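Local coordinates for adhesin LabA (Helicobacter pylori, PDB 6GMM), which is an adhesin, described as specific for LacdiNAc glycans, that probably helps the bacterium attach to the gastric mucosa, at residues A[7-19]-A[395-409]. Residues are numbered along the deposited sequence; the frame is centred on the assembly and turned at random.
Sequences DSYERLNNLLTNY and LGEHYDSITAAISSL
Tyr-19, on helix 4-28, enters helix 388-408 as a knob, and several atoms along it, from CB to OH, touch the opposite helix. CB starts the contact 3.7 Å from CD1 of Ile-402, a methyl that also lies obliquely near CG and CD2 of the ring. CG anti to the backbone N (chi1 177°) carries the ring on between the side chains of Leu-395, His-398, Tyr-399 and Ile-402, which form the hole. CD1 of Leu-395 sits over one face, 4.0 Å from Tyr-19 CD2, whereas CB of His-398 comes in at the edge. Further out, CE2 reaches CB of Tyr-399, and the two tyrosines run side by side with their ends pointing the same way. At the tip, Tyr-19 OH lies in the plane of the Tyr-399 ring, 3.7 Å from its CD2; this is van der Waals contact with a ring carbon, and the hydroxyl's hydrogen bond is to the backbone O of Tyr-436.

The axes of the two segments approach to 9.8 Å with 155° between their N-to-C directions, so the N- and C-terminal parts of the chain pack as a nearly antiparallel helix pair, with strand 433-437 and helix 439-452 packing alongside. Knobs-into-holes geometry is met from both sides: Ile-402 in turn fits among Leu-12, Leu-15, Leu-16 and Tyr-19, its CG1 3.7 Å from CB of Leu-15.

No hydrogen bond crosses the interface. Leu-12 spreads its two methyls, CD1 lying 3.9 Å from CG1 of Ile-406 and CD2 4.0 Å from CD2 of Leu-409. That same Leu-409 methyl makes a CH-pi contact over one face of Tyr-9, 4.1 Å from the ring centroid and 25° off its normal. CD1 of Leu-409 meets CB of Ser-8, whose OG is hydrogen-bonded to the backbone O of Asp-4.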
ATOM      1  N   ASP A   7     -34.370  -8.911  17.898  1.00 52.35           N
ATOM      2  CA  ASP A   7     -33.738  -9.667  16.818  1.00 51.91           C
ATOM      3  C   ASP A   7     -34.430  -9.353  15.495  1.00 53.99           C
ATOM      4  O   ASP A   7     -33.755  -9.150  14.483  1.00 51.31           O
ATOM      5  CB  ASP A   7     -33.810 -11.182  17.104  1.00 55.43           C
ATOM      6  CG  ASP A   7     -32.856 -11.688  18.174  1.00 66.78           C
ATOM      7  OD1 ASP A   7     -31.687 -11.218  18.206  1.00 65.05           O
ATOM      8  OD2 ASP A   7     -33.256 -12.588  18.947  1.00 76.46           O
ATOM      9  N   SER A   8     -35.776  -9.280  15.527  1.00 51.50           N
ATOM     10  CA  SER A   8     -36.606  -8.976  14.372  1.00 50.88           C
ATOM     11  C   SER A   8     -36.363  -7.560  13.852  1.00 52.86           C
ATOM     12  O   SER A   8     -36.436  -7.345  12.634  1.00 51.85           O
ATOM     13  CB  SER A   8     -38.080  -9.158  14.717  1.00 57.71           C
ATOM     14  OG  SER A   8     -38.373 -10.512  15.017  1.00 73.35           O
ATOM     15  N   TYR A   9     -36.070  -6.602  14.769  1.00 47.17           N
ATOM     16  CA  TYR A   9     -35.835  -5.211  14.407  1.00 44.65           C
ATOM     17  C   TYR A   9     -34.487  -5.029  13.753  1.00 46.19           C
ATOM     18  O   TYR A   9     -34.423  -4.373  12.716  1.00 44.38           O
ATOM     19  CB  TYR A   9     -36.069  -4.256  15.583  1.00 46.74           C
ATOM     20  CG  TYR A   9     -37.466  -3.657  15.566  1.00 50.81           C
ATOM     21  CD1 TYR A   9     -37.729  -2.462  14.902  1.00 52.20           C
ATOM     22  CD2 TYR A   9     -38.530  -4.291  16.208  1.00 53.16           C
ATOM     23  CE1 TYR A   9     -39.010  -1.911  14.879  1.00 54.35           C
ATOM     24  CE2 TYR A   9     -39.819  -3.757  16.177  1.00 54.84           C
ATOM     25  CZ  TYR A   9     -40.052  -2.563  15.513  1.00 63.00           C
ATOM     26  OH  TYR A   9     -41.309  -2.007  15.497  1.00 66.66           O
ATOM     27  N   GLU A  10     -33.424  -5.655  14.307  1.00 42.08           N
ATOM     28  CA  GLU A  10     -32.080  -5.606  13.728  1.00 40.93           C
ATOM     29  C   GLU A  10     -32.084  -6.276  12.337  1.00 42.96           C
ATOM     30  O   GLU A  10     -31.427  -5.783  11.418  1.00 40.71           O
ATOM     31  CB  GLU A  10     -31.033  -6.221  14.685  1.00 43.17           C
ATOM     32  CG  GLU A  10     -29.571  -5.914  14.349  1.00 55.28           C
ATOM     33  CD  GLU A  10     -29.132  -4.457  14.265  1.00 80.85           C
ATOM     34  OE1 GLU A  10     -29.401  -3.694  15.223  1.00 81.39           O
ATOM     35  OE2 GLU A  10     -28.471  -4.092  13.263  1.00 63.41           O
ATOM     36  N   ARG A  11     -32.904  -7.333  12.181  1.00 39.65           N
ATOM     37  CA  ARG A  11     -33.106  -8.094  10.944  1.00 38.91           C
ATOM     38  C   ARG A  11     -33.761  -7.200   9.889  1.00 39.85           C
ATOM     39  O   ARG A  11     -33.310  -7.173   8.747  1.00 37.99           O
ATOM     40  CB  ARG A  11     -34.031  -9.290  11.226  1.00 42.09           C
ATOM     41  CG  ARG A  11     -33.712 -10.556  10.442  1.00 54.12           C
ATOM     42  CD  ARG A  11     -33.705 -11.785  11.349  1.00 66.60           C
ATOM     43  NE  ARG A  11     -34.967 -11.960  12.079  1.00 77.78           N
ATOM     44  CZ  ARG A  11     -35.075 -12.560  13.262  1.00 93.96           C
ATOM     45  NH1 ARG A  11     -33.997 -13.050  13.868  1.00 80.32           N
ATOM     46  NH2 ARG A  11     -36.259 -12.669  13.852  1.00 80.00           N
ATOM     47  N   LEU A  12     -34.838  -6.474  10.280  1.00 35.37           N
ATOM     48  CA  LEU A  12     -35.548  -5.572   9.388  1.00 33.73           C
ATOM     49  C   LEU A  12     -34.661  -4.403   9.009  1.00 37.55           C
ATOM     50  O   LEU A  12     -34.564  -4.090   7.821  1.00 34.89           O
ATOM     51  CB  LEU A  12     -36.871  -5.099  10.013  1.00 34.52           C
ATOM     52  CG  LEU A  12     -37.707  -4.082   9.228  1.00 37.94           C
ATOM     53  CD1 LEU A  12     -38.278  -4.675   7.946  1.00 36.88           C
ATOM     54  CD2 LEU A  12     -38.831  -3.537  10.093  1.00 39.57           C
ATOM     55  N   ASN A  13     -33.958  -3.810  10.006  1.00 36.62           N
ATOM     56  CA  ASN A  13     -33.054  -2.678   9.789  1.00 36.02           C
ATOM     57  C   ASN A  13     -31.977  -2.974   8.761  1.00 39.00           C
ATOM     58  O   ASN A  13     -31.738  -2.139   7.886  1.00 37.95           O
ATOM     59  CB  ASN A  13     -32.449  -2.154  11.094  1.00 38.04           C
ATOM     60  CG  ASN A  13     -31.600  -0.912  10.911  1.00 56.01           C
ATOM     61  OD1 ASN A  13     -31.958   0.037  10.195  1.00 49.80           O
ATOM     62  ND2 ASN A  13     -30.440  -0.904  11.536  1.00 48.84           N
ATOM     63  N   ASN A  14     -31.373  -4.167   8.823  1.00 35.72           N
ATOM     64  CA  ASN A  14     -30.330  -4.518   7.864  1.00 35.27           C
ATOM     65  C   ASN A  14     -30.896  -4.732   6.459  1.00 36.95           C
ATOM     66  O   ASN A  14     -30.236  -4.363   5.485  1.00 34.91           O
ATOM     67  CB  ASN A  14     -29.460  -5.691   8.351  1.00 37.58           C
ATOM     68  CG  ASN A  14     -28.655  -5.369   9.593  1.00 50.13           C
ATOM     69  OD1 ASN A  14     -28.047  -4.285   9.741  1.00 37.82           O
ATOM     70  ND2 ASN A  14     -28.613  -6.325  10.504  1.00 44.74           N
ATOM     71  N   LEU A  15     -32.145  -5.211   6.360  1.00 33.55           N
ATOM     72  CA  LEU A  15     -32.838  -5.369   5.081  1.00 32.80           C
ATOM     73  C   LEU A  15     -33.120  -3.969   4.490  1.00 34.27           C
ATOM     74  O   LEU A  15     -33.027  -3.783   3.279  1.00 33.54           O
ATOM     75  CB  LEU A  15     -34.169  -6.127   5.267  1.00 33.87           C
ATOM     76  CG  LEU A  15     -34.110  -7.654   5.450  1.00 39.47           C
ATOM     77  CD1 LEU A  15     -35.434  -8.175   6.016  1.00 41.00           C
ATOM     78  CD2 LEU A  15     -33.833  -8.358   4.129  1.00 41.11           C
ATOM     79  N   LEU A  16     -33.460  -2.998   5.355  1.00 28.32           N
ATOM     80  CA  LEU A  16     -33.750  -1.623   4.948  1.00 26.52           C
ATOM     81  C   LEU A  16     -32.505  -0.943   4.385  1.00 29.72           C
ATOM     82  O   LEU A  16     -32.575  -0.330   3.321  1.00 29.22           O
ATOM     83  CB  LEU A  16     -34.347  -0.823   6.104  1.00 26.25           C
ATOM     84  CG  LEU A  16     -35.814  -1.145   6.452  1.00 28.67           C
ATOM     85  CD1 LEU A  16     -36.268  -0.354   7.667  1.00 29.44           C
ATOM     86  CD2 LEU A  16     -36.740  -0.890   5.272  1.00 26.39           C
ATOM     87  N   THR A  17     -31.366  -1.116   5.075  1.00 25.55           N
ATOM     88  CA  THR A  17     -30.037  -0.621   4.688  1.00 24.66           C
ATOM     89  C   THR A  17     -29.651  -1.212   3.329  1.00 27.10           C
ATOM     90  O   THR A  17     -29.353  -0.462   2.392  1.00 26.41           O
ATOM     91  CB  THR A  17     -29.068  -0.949   5.816  1.00 31.38           C
ATOM     92  OG1 THR A  17     -29.437  -0.137   6.928  1.00 34.01           O
ATOM     93  CG2 THR A  17     -27.574  -0.691   5.451  1.00 32.03           C
ATOM     94  N   ASN A  18     -29.764  -2.538   3.198  1.00 25.29           N
ATOM     95  CA  ASN A  18     -29.446  -3.236   1.947  1.00 26.08           C
ATOM     96  C   ASN A  18     -30.344  -2.784   0.809  1.00 28.61           C
ATOM     97  O   ASN A  18     -29.861  -2.562  -0.297  1.00 26.55           O
ATOM     98  CB  ASN A  18     -29.501  -4.761   2.134  1.00 32.71           C
ATOM     99  CG  ASN A  18     -28.320  -5.342   2.894  1.00 61.67           C
ATOM    100  OD1 ASN A  18     -27.351  -4.657   3.230  1.00 55.33           O
ATOM    101  ND2 ASN A  18     -28.384  -6.630   3.196  1.00 59.39           N
ATOM    102  N   TYR A  19     -31.644  -2.594   1.098  1.00 26.28           N
ATOM    103  CA  TYR A  19     -32.641  -2.144   0.133  1.00 25.34           C
ATOM    104  C   TYR A  19     -32.291  -0.719  -0.335  1.00 27.04           C
ATOM    105  O   TYR A  19     -32.190  -0.478  -1.538  1.00 25.58           O
ATOM    106  CB  TYR A  19     -34.036  -2.160   0.811  1.00 27.20           C
ATOM    107  CG  TYR A  19     -35.196  -1.654  -0.021  1.00 27.91           C
ATOM    108  CD1 TYR A  19     -35.630  -0.334   0.082  1.00 30.18           C
ATOM    109  CD2 TYR A  19     -35.939  -2.518  -0.820  1.00 28.58           C
ATOM    110  CE1 TYR A  19     -36.710   0.138  -0.668  1.00 27.97           C
ATOM    111  CE2 TYR A  19     -37.022  -2.058  -1.573  1.00 29.34           C
ATOM    112  CZ  TYR A  19     -37.412  -0.730  -1.483  1.00 34.75           C
ATOM    113  OH  TYR A  19     -38.513  -0.262  -2.176  1.00 37.41           O
ATOM    114  N   LEU A 395     -33.353  -6.262  -5.731  1.00 32.40           N
ATOM    115  CA  LEU A 395     -34.106  -5.126  -5.166  1.00 32.10           C
ATOM    116  C   LEU A 395     -35.553  -5.534  -4.895  1.00 37.46           C
ATOM    117  O   LEU A 395     -36.128  -5.152  -3.866  1.00 39.02           O
ATOM    118  CB  LEU A 395     -34.051  -3.917  -6.126  1.00 31.93           C
ATOM    119  CG  LEU A 395     -34.661  -2.575  -5.653  1.00 36.61           C
ATOM    120  CD1 LEU A 395     -34.040  -2.105  -4.320  1.00 36.21           C
ATOM    121  CD2 LEU A 395     -34.469  -1.505  -6.706  1.00 36.55           C
ATOM    122  N   GLY A 396     -36.109  -6.326  -5.814  1.00 32.90           N
ATOM    123  CA  GLY A 396     -37.464  -6.851  -5.727  1.00 32.63           C
ATOM    124  C   GLY A 396     -37.592  -7.872  -4.617  1.00 37.39           C
ATOM    125  O   GLY A 396     -38.568  -7.845  -3.870  1.00 39.55           O
ATOM    126  N   GLU A 397     -36.605  -8.768  -4.499  1.00 33.20           N
ATOM    127  CA  GLU A 397     -36.520  -9.817  -3.473  1.00 34.13           C
ATOM    128  C   GLU A 397     -36.493  -9.183  -2.097  1.00 38.41           C
ATOM    129  O   GLU A 397     -37.189  -9.641  -1.190  1.00 36.26           O
ATOM    130  CB  GLU A 397     -35.247 -10.658  -3.668  1.00 35.37           C
ATOM    131  CG  GLU A 397     -35.332 -11.619  -4.840  1.00 49.02           C
ATOM    132  CD  GLU A 397     -34.069 -12.399  -5.156  1.00 68.65           C
ATOM    133  OE1 GLU A 397     -33.220 -12.581  -4.250  1.00 56.53           O
ATOM    134  OE2 GLU A 397     -33.948 -12.864  -6.313  1.00 63.23           O
ATOM    135  N   HIS A 398     -35.652  -8.126  -1.951  1.00 37.24           N
ATOM    136  CA  HIS A 398     -35.512  -7.325  -0.742  1.00 36.37           C
ATOM    137  C   HIS A 398     -36.842  -6.693  -0.379  1.00 37.35           C
ATOM    138  O   HIS A 398     -37.213  -6.767   0.787  1.00 36.74           O
ATOM    139  CB  HIS A 398     -34.428  -6.271  -0.930  1.00 36.85           C
ATOM    140  CG  HIS A 398     -33.057  -6.794  -0.651  1.00 40.49           C
ATOM    141  ND1 HIS A 398     -32.541  -7.876  -1.339  1.00 42.72           N
ATOM    142  CD2 HIS A 398     -32.146  -6.383   0.258  1.00 42.45           C
ATOM    143  CE1 HIS A 398     -31.338  -8.084  -0.837  1.00 41.89           C
ATOM    144  NE2 HIS A 398     -31.055  -7.210   0.126  1.00 42.28           N
ATOM    145  N   TYR A 399     -37.596  -6.149  -1.379  1.00 33.65           N
ATOM    146  CA  TYR A 399     -38.938  -5.546  -1.159  1.00 33.64           C
ATOM    147  C   TYR A 399     -39.891  -6.570  -0.544  1.00 39.23           C
ATOM    148  O   TYR A 399     -40.551  -6.278   0.460  1.00 40.53           O
ATOM    149  CB  TYR A 399     -39.535  -4.976  -2.471  1.00 34.60           C
ATOM    150  CG  TYR A 399     -40.890  -4.329  -2.295  1.00 38.29           C
ATOM    151  CD1 TYR A 399     -42.064  -5.077  -2.399  1.00 40.99           C
ATOM    152  CD2 TYR A 399     -41.006  -2.967  -2.035  1.00 39.40           C
ATOM    153  CE1 TYR A 399     -43.314  -4.497  -2.191  1.00 42.49           C
ATOM    154  CE2 TYR A 399     -42.256  -2.369  -1.858  1.00 41.04           C
ATOM    155  CZ  TYR A 399     -43.405  -3.140  -1.927  1.00 49.75           C
ATOM    156  OH  TYR A 399     -44.630  -2.557  -1.752  1.00 54.05           O
ATOM    157  N   ASP A 400     -39.977  -7.758  -1.175  1.00 35.12           N
ATOM    158  CA  ASP A 400     -40.778  -8.890  -0.732  1.00 36.24           C
ATOM    159  C   ASP A 400     -40.332  -9.358   0.677  1.00 42.89           C
ATOM    160  O   ASP A 400     -41.191  -9.603   1.523  1.00 44.18           O
ATOM    161  CB  ASP A 400     -40.683 -10.045  -1.752  1.00 38.38           C
ATOM    162  CG  ASP A 400     -41.315  -9.812  -3.126  1.00 49.95           C
ATOM    163  OD1 ASP A 400     -42.249  -8.962  -3.229  1.00 49.88           O
ATOM    164  OD2 ASP A 400     -40.931 -10.525  -4.083  1.00 57.01           O
ATOM    165  N   SER A 401     -38.998  -9.443   0.932  1.00 39.81           N
ATOM    166  CA  SER A 401     -38.419  -9.840   2.227  1.00 40.20           C
ATOM    167  C   SER A 401     -38.844  -8.904   3.388  1.00 43.04           C
ATOM    168  O   SER A 401     -39.117  -9.388   4.488  1.00 43.50           O
ATOM    169  CB  SER A 401     -36.895  -9.900   2.144  1.00 44.71           C
ATOM    170  OG  SER A 401     -36.419 -11.125   1.609  1.00 54.29           O
ATOM    171  N   ILE A 402     -38.879  -7.573   3.126  1.00 37.15           N
ATOM    172  CA  ILE A 402     -39.249  -6.502   4.066  1.00 36.12           C
ATOM    173  C   ILE A 402     -40.755  -6.575   4.377  1.00 40.56           C
ATOM    174  O   ILE A 402     -41.154  -6.537   5.554  1.00 41.44           O
ATOM    175  CB  ILE A 402     -38.813  -5.109   3.497  1.00 37.40           C
ATOM    176  CG1 ILE A 402     -37.296  -4.936   3.575  1.00 36.47           C
ATOM    177  CG2 ILE A 402     -39.534  -3.950   4.198  1.00 38.41           C
ATOM    178  CD1 ILE A 402     -36.686  -3.929   2.599  1.00 40.66           C
ATOM    179  N   THR A 403     -41.579  -6.701   3.323  1.00 35.52           N
ATOM    180  CA  THR A 403     -43.037  -6.798   3.456  1.00 36.53           C
ATOM    181  C   THR A 403     -43.391  -7.999   4.338  1.00 42.75           C
ATOM    182  O   THR A 403     -44.211  -7.870   5.247  1.00 42.92           O
ATOM    183  CB  THR A 403     -43.704  -6.819   2.085  1.00 42.29           C
ATOM    184  OG1 THR A 403     -43.187  -5.729   1.330  1.00 39.74           O
ATOM    185  CG2 THR A 403     -45.224  -6.668   2.171  1.00 45.99           C
ATOM    186  N   ALA A 404     -42.703  -9.131   4.118  1.00 39.55           N
ATOM    187  CA  ALA A 404     -42.872 -10.357   4.898  1.00 40.93           C
ATOM    188  C   ALA A 404     -42.489 -10.114   6.369  1.00 45.24           C
ATOM    189  O   ALA A 404     -43.286 -10.413   7.259  1.00 48.72           O
ATOM    190  CB  ALA A 404     -42.014 -11.471   4.309  1.00 41.22           C
ATOM    191  N   ALA A 405     -41.316  -9.509   6.609  1.00 36.93           N
ATOM    192  CA  ALA A 405     -40.786  -9.205   7.941  1.00 36.71           C
ATOM    193  C   ALA A 405     -41.723  -8.316   8.747  1.00 41.89           C
ATOM    194  O   ALA A 405     -42.000  -8.622   9.906  1.00 42.19           O
ATOM    195  CB  ALA A 405     -39.389  -8.580   7.833  1.00 36.16           C
ATOM    196  N   ILE A 406     -42.273  -7.276   8.117  1.00 39.07           N
ATOM    197  CA  ILE A 406     -43.189  -6.329   8.768  1.00 40.23           C
ATOM    198  C   ILE A 406     -44.491  -7.003   9.215  1.00 48.59           C
ATOM    199  O   ILE A 406     -44.947  -6.743  10.329  1.00 48.79           O
ATOM    200  CB  ILE A 406     -43.401  -5.080   7.870  1.00 41.86           C
ATOM    201  CG1 ILE A 406     -42.107  -4.249   7.877  1.00 41.33           C
ATOM    202  CG2 ILE A 406     -44.566  -4.212   8.336  1.00 43.53           C
ATOM    203  CD1 ILE A 406     -41.944  -3.421   6.738  1.00 51.62           C
ATOM    204  N   SER A 407     -45.032  -7.914   8.387  1.00 48.30           N
ATOM    205  CA  SER A 407     -46.284  -8.647   8.618  1.00 50.72           C
ATOM    206  C   SER A 407     -46.451  -9.237  10.022  1.00 59.60           C
ATOM    207  O   SER A 407     -47.538  -9.125  10.588  1.00 61.29           O
ATOM    208  CB  SER A 407     -46.461  -9.735   7.567  1.00 54.39           C
ATOM    209  OG  SER A 407     -46.628  -9.146   6.288  1.00 64.64           O
ATOM    210  N   SER A 408     -45.394  -9.844  10.581  1.00 58.05           N
ATOM    211  CA  SER A 408     -45.452 -10.448  11.913  1.00 60.73           C
ATOM    212  C   SER A 408     -45.225  -9.460  13.063  1.00 67.36           C
ATOM    213  O   SER A 408     -45.567  -9.770  14.205  1.00 69.06           O
ATOM    214  CB  SER A 408     -44.474 -11.613  12.012  1.00 65.19           C
ATOM    215  OG  SER A 408     -43.132 -11.192  11.830  1.00 73.37           O
ATOM    216  N   LEU A 409     -44.653  -8.286  12.768  1.00 63.91           N
ATOM    217  CA  LEU A 409     -44.331  -7.261  13.762  1.00 64.75           C
ATOM    218  C   LEU A 409     -45.562  -6.563  14.371  1.00 72.17           C
ATOM    219  O   LEU A 409     -46.542  -6.351  13.648  1.00 72.11           O
ATOM    220  CB  LEU A 409     -43.382  -6.226  13.138  1.00 63.03           C
ATOM    221  CG  LEU A 409     -41.914  -6.257  13.567  1.00 67.41           C
ATOM    222  CD1 LEU A 409     -41.237  -7.573  13.203  1.00 67.99           C
ATOM    223  CD2 LEU A 409     -41.149  -5.129  12.927  1.00 67.25           C
TER